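Local coordinates for uncharacterized protein (Porphyromonas gingivalis, PDB 1ZBS) that is uncharacterised but is probably an N-acetylglucosamine kinase, a member of the ASKHA superfamily that would use ATP to phosphorylate its sugar, at residues 23-28 / 270-275; 29-34 / 43-48; 61-66 / 80-85; 101-106 / 276-281. All coordinates share one frame; numbering follows the deposited sequence.

Interaction 1: 23-28 / 270-275; sequences LGRFQT and PMEGLI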
loop_
_atom_site.group_PDB
_atom_site.type_symbol
_atom_site.label_atom_id
_atom_site.label_comp_id
_atom_site.label_asym_id
_atom_site.label_seq_id
_atom_site.Cartn_x
_atom_site.Cartn_y
_atom_site.Cartn_z
ATOM N N LEU A 23 33.695 19.815 11.426
ATOM C CA LEU A 23 34.392 20.805 10.616
ATOM C C LEU A 23 33.638 20.997 9.308
ATOM O O LEU A 23 33.794 22.013 8.631
ATOM C CB LEU A 23 35.818 20.350 10.316
ATOM C CG LEU A 23 36.693 20.033 11.526
ATOM C CD1 LEU A 23 38.107 19.779 11.028
ATOM C CD2 LEU A 23 36.683 21.193 12.530
ATOM N N GLY A 24 32.818 20.007 8.965
ATOM C CA GLY A 24 32.033 20.062 7.742
ATOM C C GLY A 24 30.672 19.403 7.922
ATOM O O GLY A 24 30.506 18.533 8.777
ATOM N N ARG A 25 29.694 19.818 7.121
ATOM C CA ARG A 25 28.346 19.272 7.196
ATOM C C ARG A 25 27.704 19.506 5.814
ATOM O O ARG A 25 27.205 20.594 5.515
ATOM C CB ARG A 25 27.591 19.978 8.345
ATOM C CG ARG A 25 26.326 19.292 8.901
ATOM C CD ARG A 25 26.525 17.846 9.406
ATOM N NE ARG A 25 25.246 17.236 9.808
ATOM C CZ ARG A 25 24.603 17.505 10.945
ATOM N NH1 ARG A 25 25.122 18.370 11.810
ATOM N NH2 ARG A 25 23.418 16.946 11.204
ATOM N N PHE A 26 27.763 18.478 4.963
ATOM C CA PHE A 26 27.225 18.541 3.598
ATOM C C PHE A 26 25.804 18.014 3.543
ATOM O O PHE A 26 25.288 17.473 4.520
ATOM C CB PHE A 26 28.088 17.704 2.643
ATOM C CG PHE A 26 29.557 17.868 2.865
ATOM C CD1 PHE A 26 30.398 16.763 2.852
ATOM C CD2 PHE A 26 30.100 19.127 3.112
ATOM C CE1 PHE A 26 31.759 16.905 3.087
ATOM C CE2 PHE A 26 31.459 19.287 3.348
ATOM C CZ PHE A 26 32.292 18.175 3.336
ATOM N N GLN A 27 25.184 18.147 2.378
ATOM C CA GLN A 27 23.814 17.694 2.188
ATOM C C GLN A 27 23.654 17.139 0.775
ATOM O O GLN A 27 23.548 17.904 -0.180
ATOM C CB GLN A 27 22.857 18.879 2.374
ATOM C CG GLN A 27 21.532 18.557 3.053
ATOM C CD GLN A 27 21.657 18.546 4.570
ATOM O OE1 GLN A 27 22.035 17.534 5.175
ATOM N NE2 GLN A 27 21.350 19.684 5.193
ATOM N N THR A 28 23.654 15.818 0.639
ATOM C CA THR A 28 23.473 15.205 -0.670
ATOM C C THR A 28 22.183 14.401 -0.617
ATOM O O THR A 28 21.346 14.632 0.255
ATOM C CB THR A 28 24.636 14.262 -1.034
ATOM O OG1 THR A 28 24.494 13.841 -2.396
ATOM C CG2 THR A 28 24.628 13.036 -0.149
ATOM N N PRO A 270 20.904 11.402 14.038
ATOM C CA PRO A 270 21.840 10.639 14.870
ATOM C C PRO A 270 23.250 11.182 14.652
ATOM O O PRO A 270 24.216 10.683 15.221
ATOM C CB PRO A 270 21.707 9.229 14.318
ATOM C CG PRO A 270 21.560 9.492 12.849
ATOM C CD PRO A 270 20.553 10.642 12.823
HETATM N N MSE A 271 23.360 12.208 13.817
HETATM C CA MSE A 271 24.663 12.762 13.505
HETATM C C MSE A 271 25.502 13.118 14.727
HETATM O O MSE A 271 26.616 12.625 14.872
HETATM C CB MSE A 271 24.529 13.979 12.599
HETATM C CG MSE A 271 25.845 14.342 11.943
HETATM SE SE MSE A 271 26.663 12.813 11.038
HETATM C CE MSE A 271 27.804 12.145 12.435
ATOM N N GLU A 272 24.979 13.975 15.597
ATOM C CA GLU A 272 25.706 14.360 16.800
ATOM C C GLU A 272 26.144 13.106 17.546
ATOM O O GLU A 272 27.255 13.032 18.078
ATOM C CB GLU A 272 24.827 15.218 17.712
ATOM C CG GLU A 272 24.602 16.636 17.198
ATOM C CD GLU A 272 25.908 17.387 16.966
ATOM O OE1 GLU A 272 26.746 17.442 17.897
ATOM O OE2 GLU A 272 26.097 17.925 15.848
ATOM N N GLY A 273 25.258 12.117 17.572
ATOM C CA GLY A 273 25.554 10.871 18.241
ATOM C C GLY A 273 26.656 10.086 17.559
ATOM O O GLY A 273 27.518 9.530 18.236
ATOM N N LEU A 274 26.635 10.018 16.230
ATOM C CA LEU A 274 27.668 9.274 15.512
ATOM C C LEU A 274 29.021 9.952 15.592
ATOM O O LEU A 274 30.058 9.305 15.440
ATOM C CB LEU A 274 27.318 9.094 14.034
ATOM C CG LEU A 274 26.506 7.893 13.556
ATOM C CD1 LEU A 274 26.803 6.671 14.428
ATOM C CD2 LEU A 274 25.050 8.231 13.594
ATOM N N ILE A 275 29.020 11.260 15.804
ATOM C CA ILE A 275 30.278 11.970 15.891
ATOM C C ILE A 275 30.969 11.585 17.179
ATOM O O ILE A 275 32.155 11.254 17.171
ATOM C CB ILE A 275 30.073 13.480 15.855
ATOM C CG1 ILE A 275 29.494 13.872 14.490
ATOM C CG2 ILE A 275 31.397 14.184 16.107
ATOM C CD1 ILE A 275 29.082 15.314 14.392
#
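R25, on strand 21-29, and M271, in the first turn of helix 271-280, are the residues whose CA atoms come nearest across the contact, at 9.8 Å, and the arginine side chain spans most of that gap. Its CG is anti to the backbone N (chi1 -162°), and a bend at chi2 carries the guanidinium across to the helix, where it lies flat against the aliphatic part of M271, a selenomethionine. CG of M271 sits over the centre of the guanidinium, 3.4 Å above its plane, and CB of M271 touches NH2 of R25 at 3.5 Å. The two side chains slide past one another in opposite directions, and the end of the M271 side chain turns away from the arginine. The contact joins the last helix of the chain, 242 residues further on, to an outermost strand of the N-terminal sheet, which has the 3-2-1-4-5 order of an ASKHA fold; M271 and L274 both touch I4 of strand 2-7. L23 and G24 form a classic beta bulge opposite I16 just before R25. Polar chemistry is shared unevenly around the guanidinium. Its NH2 makes a salt bridge to D13 on the neighbouring strand. E272 offers a more distant charge: OE2 is 4.2 Å from NH1 of R25, but well out of the guanidinium plane, with the carboxylate turned 47° to it. No N-H points at this oxygen, and any attraction is probably a matter of charge alone.

Interaction 2: 29-34 / 43-48; sequences SGINPF and TALRSE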
loop_
_atom_site.group_PDB
_atom_site.type_symbol
_atom_site.label_atom_id
_atom_site.label_comp_id
_atom_site.label_asym_id
_atom_site.label_seq_id
_atom_site.Cartn_x
_atom_site.Cartn_y
_atom_site.Cartn_z
ATOM N N SER A 29 22.018 13.450 -1.526
ATOM C CA SER A 29 20.796 12.664 -1.520
ATOM C C SER A 29 20.987 11.216 -1.939
ATOM O O SER A 29 22.082 10.798 -2.320
ATOM C CB SER A 29 19.754 13.328 -2.425
ATOM O OG SER A 29 19.518 14.672 -2.035
ATOM N N GLY A 30 19.900 10.458 -1.842
ATOM C CA GLY A 30 19.902 9.059 -2.226
ATOM C C GLY A 30 20.981 8.190 -1.618
ATOM O O GLY A 30 21.127 8.111 -0.400
ATOM N N ILE A 31 21.728 7.518 -2.487
ATOM C CA ILE A 31 22.810 6.635 -2.070
ATOM C C ILE A 31 22.296 5.426 -1.283
ATOM O O ILE A 31 22.151 5.476 -0.066
ATOM C CB ILE A 31 23.859 7.404 -1.226
ATOM C CG1 ILE A 31 24.330 8.652 -1.988
ATOM C CG2 ILE A 31 25.049 6.504 -0.940
ATOM C CD1 ILE A 31 25.357 9.491 -1.249
ATOM N N ASN A 32 22.023 4.340 -1.999
ATOM C CA ASN A 32 21.533 3.101 -1.401
ATOM C C ASN A 32 21.980 1.933 -2.282
ATOM O O ASN A 32 21.519 1.778 -3.414
ATOM C CB ASN A 32 20.005 3.129 -1.305
ATOM C CG ASN A 32 19.431 1.846 -0.729
ATOM O OD1 ASN A 32 20.157 0.890 -0.453
ATOM N ND2 ASN A 32 18.117 1.822 -0.541
ATOM N N PRO A 33 22.886 1.090 -1.762
ATOM C CA PRO A 33 23.442 -0.081 -2.451
ATOM C C PRO A 33 22.457 -1.169 -2.889
ATOM O O PRO A 33 22.738 -1.915 -3.826
ATOM C CB PRO A 33 24.469 -0.605 -1.451
ATOM C CG PRO A 33 23.841 -0.268 -0.141
ATOM C CD PRO A 33 23.370 1.151 -0.373
ATOM N N PHE A 34 21.315 -1.270 -2.212
ATOM C CA PHE A 34 20.319 -2.283 -2.556
ATOM C C PHE A 34 19.314 -1.765 -3.570
ATOM O O PHE A 34 18.791 -2.523 -4.388
ATOM C CB PHE A 34 19.554 -2.737 -1.310
ATOM C CG PHE A 34 18.678 -3.939 -1.541
ATOM C CD1 PHE A 34 17.407 -4.012 -0.976
ATOM C CD2 PHE A 34 19.135 -5.008 -2.306
ATOM C CE1 PHE A 34 16.602 -5.140 -1.167
ATOM C CE2 PHE A 34 18.343 -6.139 -2.504
ATOM C CZ PHE A 34 17.072 -6.205 -1.935
ATOM N N THR A 43 28.139 7.945 -9.560
ATOM C CA THR A 43 28.012 9.273 -10.121
ATOM C C THR A 43 27.660 10.282 -9.041
ATOM O O THR A 43 28.151 11.419 -9.047
ATOM C CB THR A 43 26.932 9.304 -11.223
ATOM O OG1 THR A 43 26.399 10.633 -11.337
ATOM C CG2 THR A 43 25.818 8.323 -10.899
ATOM N N ALA A 44 26.815 9.862 -8.107
ATOM C CA ALA A 44 26.406 10.734 -7.007
ATOM C C ALA A 44 27.589 11.001 -6.081
ATOM O O ALA A 44 27.732 12.095 -5.529
ATOM C CB ALA A 44 25.270 10.089 -6.225
ATOM N N LEU A 45 28.437 9.990 -5.922
ATOM C CA LEU A 45 29.608 10.104 -5.067
ATOM C C LEU A 45 30.564 11.200 -5.527
ATOM O O LEU A 45 30.985 12.038 -4.728
ATOM C CB LEU A 45 30.352 8.766 -5.003
ATOM C CG LEU A 45 30.159 7.904 -3.752
ATOM C CD1 LEU A 45 28.684 7.752 -3.444
ATOM C CD2 LEU A 45 30.805 6.535 -3.970
ATOM N N ARG A 46 30.895 11.208 -6.815
ATOM C CA ARG A 46 31.827 12.201 -7.330
ATOM C C ARG A 46 31.210 13.409 -8.020
ATOM O O ARG A 46 31.880 14.091 -8.795
ATOM C CB ARG A 46 32.848 11.527 -8.257
ATOM C CG ARG A 46 32.267 10.702 -9.393
ATOM C CD ARG A 46 33.229 9.567 -9.733
ATOM N NE ARG A 46 32.864 8.825 -10.937
ATOM C CZ ARG A 46 33.442 7.685 -11.308
ATOM N NH1 ARG A 46 33.060 7.074 -12.422
ATOM N NH2 ARG A 46 34.394 7.143 -10.559
ATOM N N SER A 47 29.941 13.680 -7.736
ATOM C CA SER A 47 29.258 14.830 -8.325
ATOM C C SER A 47 28.502 15.556 -7.224
ATOM O O SER A 47 28.116 16.717 -7.376
ATOM C CB SER A 47 28.273 14.384 -9.409
ATOM O OG SER A 47 27.136 13.759 -8.839
ATOM N N GLU A 48 28.301 14.859 -6.109
ATOM C CA GLU A 48 27.590 15.421 -4.971
ATOM C C GLU A 48 28.425 15.342 -3.700
ATOM O O GLU A 48 28.461 16.286 -2.912
ATOM C CB GLU A 48 26.268 14.674 -4.757
ATOM C CG GLU A 48 25.342 14.675 -5.968
ATOM C CD GLU A 48 24.017 13.973 -5.703
ATOM O OE1 GLU A 48 23.225 14.470 -4.875
ATOM O OE2 GLU A 48 23.769 12.920 -6.325
#
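I31 and L45 supply the apolar part of the contact between loop 29-34 and helix 38-53. CD1 of I31 reaches CD1 of L45 at 4.3 Å, methyl against methyl, while the CB of A44 points at the loop beside them. L78 of helix 75-85 also touches I31, and A81 and M85 of the same helix touch L45, which extends the apolar patch past the two segments.

The polar approach is looser. E48 directs its CB at the loop and extends beyond CG, placing OE1 3.7 Å from the backbone N of S29, too far for a hydrogen bond. The same oxygen accepts a weak hydrogen bond from the hydroxyl of T28, so the carboxylate meets the very end of strand 21-29.

No hydrogen bond crosses between the two segments; two side-chain bonds lie within them. On the helix, where a wider pi-type turn spans 45-48, OG of S47 donates to the carbonyl O of T43 at 2.6 Å, tilted 34° from the carbonyl plane. In the loop, OD1 of N32 accepts from N of F34 at 3.0 Å, with the donor well above the plane of the amide carbonyl.

That last bond defines an Asx turn. It shapes a strand-to-helix connection whose G30 and I31 carbonyls share the hydroxyl proton of S7, at the end of strand 2-7, beside the hairpin to strand 11-18 that in ASKHA kinases usually forms the first phosphate-binding loop and probably does so here.

Interaction 3: 61-66 / 80-85; sequences RAVYFY and EALDSM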
loop_
_atom_site.group_PDB
_atom_site.type_symbol
_atom_site.label_atom_id
_atom_site.label_comp_id
_atom_site.label_asym_id
_atom_site.label_seq_id
_atom_site.Cartn_x
_atom_site.Cartn_y
_atom_site.Cartn_z
ATOM N N ARG A 61 40.992 10.269 6.838
ATOM C CA ARG A 61 41.727 9.067 7.216
ATOM C C ARG A 61 40.812 7.856 7.386
ATOM O O ARG A 61 41.271 6.711 7.455
ATOM C CB ARG A 61 42.498 9.339 8.511
ATOM C CG ARG A 61 43.540 10.453 8.384
ATOM C CD ARG A 61 44.898 9.901 7.962
ATOM N NE ARG A 61 44.840 9.220 6.675
ATOM C CZ ARG A 61 44.568 9.826 5.525
ATOM N NH1 ARG A 61 44.536 9.127 4.397
ATOM N NH2 ARG A 61 44.339 11.133 5.501
ATOM N N ALA A 62 39.512 8.119 7.455
ATOM C CA ALA A 62 38.523 7.065 7.603
ATOM C C ALA A 62 37.148 7.618 7.276
ATOM O O ALA A 62 36.902 8.822 7.387
ATOM C CB ALA A 62 38.538 6.503 9.029
ATOM N N VAL A 63 36.267 6.720 6.854
ATOM C CA VAL A 63 34.894 7.055 6.493
ATOM C C VAL A 63 33.949 5.982 7.042
ATOM O O VAL A 63 34.218 4.780 6.938
ATOM C CB VAL A 63 34.732 7.179 4.945
ATOM C CG1 VAL A 63 35.605 6.164 4.248
ATOM C CG2 VAL A 63 33.277 6.957 4.549
ATOM N N TYR A 64 32.855 6.445 7.640
ATOM C CA TYR A 64 31.835 5.576 8.223
ATOM C C TYR A 64 30.478 5.952 7.621
ATOM O O TYR A 64 29.966 7.058 7.828
ATOM C CB TYR A 64 31.787 5.735 9.751
ATOM C CG TYR A 64 33.116 5.536 10.444
ATOM C CD1 TYR A 64 33.933 6.622 10.756
ATOM C CD2 TYR A 64 33.553 4.260 10.799
ATOM C CE1 TYR A 64 35.156 6.444 11.413
ATOM C CE2 TYR A 64 34.769 4.068 11.450
ATOM C CZ TYR A 64 35.566 5.164 11.760
ATOM O OH TYR A 64 36.759 4.974 12.429
ATOM N N PHE A 65 29.912 5.019 6.867
ATOM C CA PHE A 65 28.641 5.231 6.200
ATOM C C PHE A 65 27.531 4.382 6.794
ATOM O O PHE A 65 27.708 3.192 7.053
ATOM C CB PHE A 65 28.791 4.928 4.707
ATOM C CG PHE A 65 27.590 5.293 3.894
ATOM C CD1 PHE A 65 26.539 4.392 3.736
ATOM C CD2 PHE A 65 27.494 6.554 3.313
ATOM C CE1 PHE A 65 25.407 4.745 3.012
ATOM C CE2 PHE A 65 26.367 6.921 2.586
ATOM C CZ PHE A 65 25.321 6.016 2.433
ATOM N N TYR A 66 26.388 5.016 7.013
ATOM C CA TYR A 66 25.217 4.353 7.559
ATOM C C TYR A 66 24.044 4.685 6.647
ATOM O O TYR A 66 23.754 5.859 6.402
ATOM C CB TYR A 66 24.937 4.869 8.967
ATOM C CG TYR A 66 26.012 4.524 9.969
ATOM C CD1 TYR A 66 26.141 3.225 10.454
ATOM C CD2 TYR A 66 26.902 5.497 10.433
ATOM C CE1 TYR A 66 27.125 2.898 11.382
ATOM C CE2 TYR A 66 27.894 5.181 11.361
ATOM C CZ TYR A 66 27.995 3.875 11.832
ATOM O OH TYR A 66 28.956 3.547 12.754
ATOM N N GLU A 80 33.342 -0.259 -2.118
ATOM C CA GLU A 80 34.237 -0.161 -3.266
ATOM C C GLU A 80 34.109 1.195 -3.944
ATOM O O GLU A 80 35.109 1.793 -4.343
ATOM C CB GLU A 80 33.933 -1.263 -4.280
ATOM C CG GLU A 80 34.201 -2.662 -3.766
ATOM C CD GLU A 80 33.968 -3.719 -4.827
ATOM O OE1 GLU A 80 34.599 -3.623 -5.903
ATOM O OE2 GLU A 80 33.156 -4.642 -4.587
ATOM N N ALA A 81 32.873 1.669 -4.073
ATOM C CA ALA A 81 32.588 2.960 -4.694
ATOM C C ALA A 81 33.210 4.085 -3.877
ATOM O O ALA A 81 33.836 4.990 -4.428
ATOM C CB ALA A 81 31.076 3.164 -4.796
ATOM N N LEU A 82 33.022 4.025 -2.562
ATOM C CA LEU A 82 33.576 5.027 -1.655
ATOM C C LEU A 82 35.093 4.957 -1.697
ATOM O O LEU A 82 35.773 5.979 -1.773
ATOM C CB LEU A 82 33.103 4.773 -0.222
ATOM C CG LEU A 82 31.657 5.136 0.131
ATOM C CD1 LEU A 82 31.278 4.472 1.444
ATOM C CD2 LEU A 82 31.505 6.650 0.221
ATOM N N ASP A 83 35.620 3.739 -1.650
ATOM C CA ASP A 83 37.057 3.551 -1.678
ATOM C C ASP A 83 37.681 4.146 -2.948
ATOM O O ASP A 83 38.855 4.510 -2.951
ATOM C CB ASP A 83 37.392 2.063 -1.548
ATOM C CG ASP A 83 38.873 1.819 -1.326
ATOM O OD1 ASP A 83 39.625 1.811 -2.324
ATOM O OD2 ASP A 83 39.282 1.648 -0.151
ATOM N N SER A 84 36.898 4.252 -4.018
ATOM C CA SER A 84 37.398 4.830 -5.260
ATOM C C SER A 84 37.284 6.350 -5.173
ATOM O O SER A 84 37.962 7.084 -5.895
ATOM C CB SER A 84 36.608 4.304 -6.464
ATOM O OG SER A 84 36.886 2.929 -6.690
HETATM N N MSE A 85 36.423 6.823 -4.280
HETATM C CA MSE A 85 36.262 8.255 -4.086
HETATM C C MSE A 85 37.524 8.763 -3.389
HETATM O O MSE A 85 38.153 9.714 -3.848
HETATM C CB MSE A 85 35.022 8.537 -3.234
HETATM C CG MSE A 85 34.836 10.004 -2.900
HETATM SE SE MSE A 85 33.074 10.376 -2.221
HETATM C CE MSE A 85 33.341 9.886 -0.369
#
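L82 is the side chain through which helix 75-85 meets V63 and F65 of strand 62-67, and the tight part of the contact is a matter of one methyl group. CD1 of L82 lies 4.1 Å from CB of F65 and 4.5 Å from CG2 of V63, so the leucine tip touches two residues that project from the same face of the strand. The nearest CA atoms, of V63 and L82, are 8.5 Å apart. F65 meets the leucine with its CB and not with its ring: CG is anti to the backbone N (chi1 -172°), and the ring runs on to I31, while F65 also touches C70. Near the other end of the helical segment M85, a selenomethionine, also points its CB at the strand but packs on L3, V49 and L50.

The outer side of the helix is different in kind. E80 and S84 are exposed, E80 forms a salt bridge with R38, and OG of S84 donates back to the carbonyl O of E80 at 3.2 Å, one turn earlier. Nor does the reverse face of the strand take part, for the CB of Y64 points away from the helix, and its ring stacks on that of H278.

Strand 62-67, helix 75-85 and strand 91-95 form a beta-alpha-beta unit, and I92 of the last strand touches both V63 and L82, closing the three elements round a common apolar layer. Between residues 61-66 and 80-85 no hydrogen bond or charge pair is made, so this contact rests on van der Waals contact and burial of hydrocarbon.

Interaction 4: 101-106 / 276-281; sequences AARALC and QYHHNN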
loop_
_atom_site.group_PDB
_atom_site.type_symbol
_atom_site.label_atom_id
_atom_site.label_comp_id
_atom_site.label_asym_id
_atom_site.label_seq_id
_atom_site.Cartn_x
_atom_site.Cartn_y
_atom_site.Cartn_z
ATOM N N ALA A 101 21.690 4.328 14.062
ATOM C CA ALA A 101 20.782 4.948 15.011
ATOM C C ALA A 101 21.035 4.431 16.418
ATOM O O ALA A 101 21.070 5.203 17.372
ATOM C CB ALA A 101 19.335 4.696 14.609
ATOM N N ALA A 102 21.225 3.124 16.552
ATOM C CA ALA A 102 21.467 2.547 17.866
ATOM C C ALA A 102 22.764 3.067 18.462
ATOM O O ALA A 102 22.835 3.345 19.659
ATOM C CB ALA A 102 21.501 1.026 17.778
ATOM N N ARG A 103 23.797 3.195 17.633
ATOM C CA ARG A 103 25.078 3.692 18.116
ATOM C C ARG A 103 24.983 5.138 18.563
ATOM O O ARG A 103 25.643 5.550 19.521
ATOM C CB ARG A 103 26.152 3.555 17.038
ATOM C CG ARG A 103 26.709 2.152 16.912
ATOM C CD ARG A 103 27.748 2.070 15.812
ATOM N NE ARG A 103 28.399 0.768 15.788
ATOM C CZ ARG A 103 29.259 0.377 14.855
ATOM N NH1 ARG A 103 29.802 -0.834 14.918
ATOM N NH2 ARG A 103 29.574 1.189 13.856
ATOM N N ALA A 104 24.155 5.913 17.873
ATOM C CA ALA A 104 23.990 7.325 18.208
ATOM C C ALA A 104 23.129 7.533 19.450
ATOM O O ALA A 104 23.413 8.415 20.253
ATOM C CB ALA A 104 23.385 8.068 17.024
ATOM N N LEU A 105 22.094 6.712 19.610
ATOM C CA LEU A 105 21.181 6.833 20.746
ATOM C C LEU A 105 21.590 6.029 21.973
ATOM O O LEU A 105 21.459 6.491 23.106
ATOM C CB LEU A 105 19.776 6.399 20.332
ATOM C CG LEU A 105 19.080 7.213 19.245
ATOM C CD1 LEU A 105 17.791 6.524 18.817
ATOM C CD2 LEU A 105 18.806 8.608 19.762
ATOM N N CYS A 106 22.072 4.818 21.741
ATOM C CA CYS A 106 22.464 3.939 22.829
ATOM C C CYS A 106 23.917 4.102 23.228
ATOM O O CYS A 106 24.276 3.904 24.389
ATOM C CB CYS A 106 22.188 2.492 22.434
ATOM S SG CYS A 106 20.447 2.186 22.126
ATOM N N GLN A 276 30.233 11.607 18.285
ATOM C CA GLN A 276 30.830 11.243 19.562
ATOM C C GLN A 276 31.194 9.757 19.583
ATOM O O GLN A 276 32.182 9.370 20.201
ATOM C CB GLN A 276 29.880 11.566 20.722
ATOM C CG GLN A 276 29.726 13.060 21.021
ATOM C CD GLN A 276 31.052 13.762 21.343
ATOM O OE1 GLN A 276 31.900 13.945 20.466
ATOM N NE2 GLN A 276 31.230 14.158 22.606
ATOM N N TYR A 277 30.406 8.934 18.893
ATOM C CA TYR A 277 30.661 7.500 18.858
ATOM C C TYR A 277 32.015 7.174 18.234
ATOM O O TYR A 277 32.831 6.482 18.833
ATOM C CB TYR A 277 29.574 6.769 18.073
ATOM C CG TYR A 277 29.874 5.297 17.920
ATOM C CD1 TYR A 277 29.447 4.375 18.875
ATOM C CD2 TYR A 277 30.652 4.832 16.857
ATOM C CE1 TYR A 277 29.792 3.027 18.778
ATOM C CE2 TYR A 277 31.005 3.491 16.752
ATOM C CZ TYR A 277 30.573 2.596 17.716
ATOM O OH TYR A 277 30.932 1.276 17.623
ATOM N N HIS A 278 32.240 7.658 17.018
ATOM C CA HIS A 278 33.496 7.413 16.329
ATOM C C HIS A 278 34.608 8.285 16.888
ATOM O O HIS A 278 35.682 8.401 16.300
ATOM C CB HIS A 278 33.324 7.645 14.830
ATOM C CG HIS A 278 32.379 6.681 14.191
ATOM N ND1 HIS A 278 32.697 5.354 13.987
ATOM C CD2 HIS A 278 31.097 6.826 13.780
ATOM C CE1 HIS A 278 31.652 4.725 13.481
ATOM N NE2 HIS A 278 30.668 5.596 13.346
ATOM N N HIS A 279 34.337 8.909 18.026
ATOM C CA HIS A 279 35.321 9.747 18.684
ATOM C C HIS A 279 35.774 8.995 19.925
ATOM O O HIS A 279 36.870 9.219 20.430
ATOM C CB HIS A 279 34.710 11.085 19.099
ATOM C CG HIS A 279 35.632 11.939 19.914
ATOM N ND1 HIS A 279 35.200 12.672 21.000
ATOM C CD2 HIS A 279 36.957 12.186 19.797
ATOM C CE1 HIS A 279 36.221 13.332 21.516
ATOM N NE2 HIS A 279 37.299 13.056 20.805
ATOM N N ASN A 280 34.917 8.093 20.401
ATOM C CA ASN A 280 35.208 7.301 21.592
ATOM C C ASN A 280 35.338 5.813 21.280
ATOM O O ASN A 280 35.648 5.015 22.168
ATOM C CB ASN A 280 34.106 7.477 22.640
ATOM C CG ASN A 280 33.787 8.925 22.922
ATOM O OD1 ASN A 280 34.677 9.768 23.004
ATOM N ND2 ASN A 280 32.506 9.219 23.092
ATOM N N ASN A 281 35.085 5.443 20.026
ATOM C CA ASN A 281 35.167 4.046 19.594
ATOM C C ASN A 281 35.956 3.909 18.307
ATOM O O ASN A 281 35.481 3.310 17.331
ATOM C CB ASN A 281 33.778 3.452 19.362
ATOM C CG ASN A 281 32.882 3.573 20.567
ATOM O OD1 ASN A 281 32.251 4.606 20.785
ATOM N ND2 ASN A 281 32.820 2.517 21.362
#
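The ring of Y277 has both faces occupied: CD of R103 rests over one, the side chain of N281 over the other, and CG of H278 lies at its edge, in plane. The CD contact is a CH-pi interaction, 3.7 Å from the ring centroid and 21° off the normal. Beyond CD the arginine chain remains extended, and its guanidinium ends nearly parallel to the phenol ring, the two planes only 12° apart. The hydroxyl of Y277 therefore lies beneath a face of the guanidinium, 3.1 Å from its plane and toward the rim. NE of R103 comes within 3.2 Å of that oxygen, but the angle is too poor for a hydrogen bond. H278 meets Y277 differently, with CD2 of the tyrosine over the centre of the imidazole.

The real polar partner of both R103 and H278 is Y66, whose hydroxyl is hydrogen-bonded to NH2 of the arginine and NE2 of the histidine. Helix 97-105 and the C-terminal helix are thus joined through strand 62-67 as well as directly. Across the direct contact, a hydrocarbon chain lies on an aromatic face, and the cation's proximity to the phenol oxygen is probably favourable electrostatically.

Helices 38-53 and 75-85 lie on one side of the N-terminal sheet and helix 271-280 on the other, with helix 97-105 between it and the second sheet. Interactions 1 and 4 use successive turns of helix 271-280, centres about 12 Å apart, and meet where L274 packs on R103 and A104. Interactions 2 and 3, equally spaced, join where CG2 of I31 touches CZ of F65 at 3.4 Å. T28 and E48 link interaction 1 to interaction 2, while Y66 passes from interaction 3 to R103 and H278 of interaction 4. Interactions 2 and 3 both reach S7, beside the hairpin that probably binds phosphate; interactions 2 and 4, centres about 24 Å apart, do not touch.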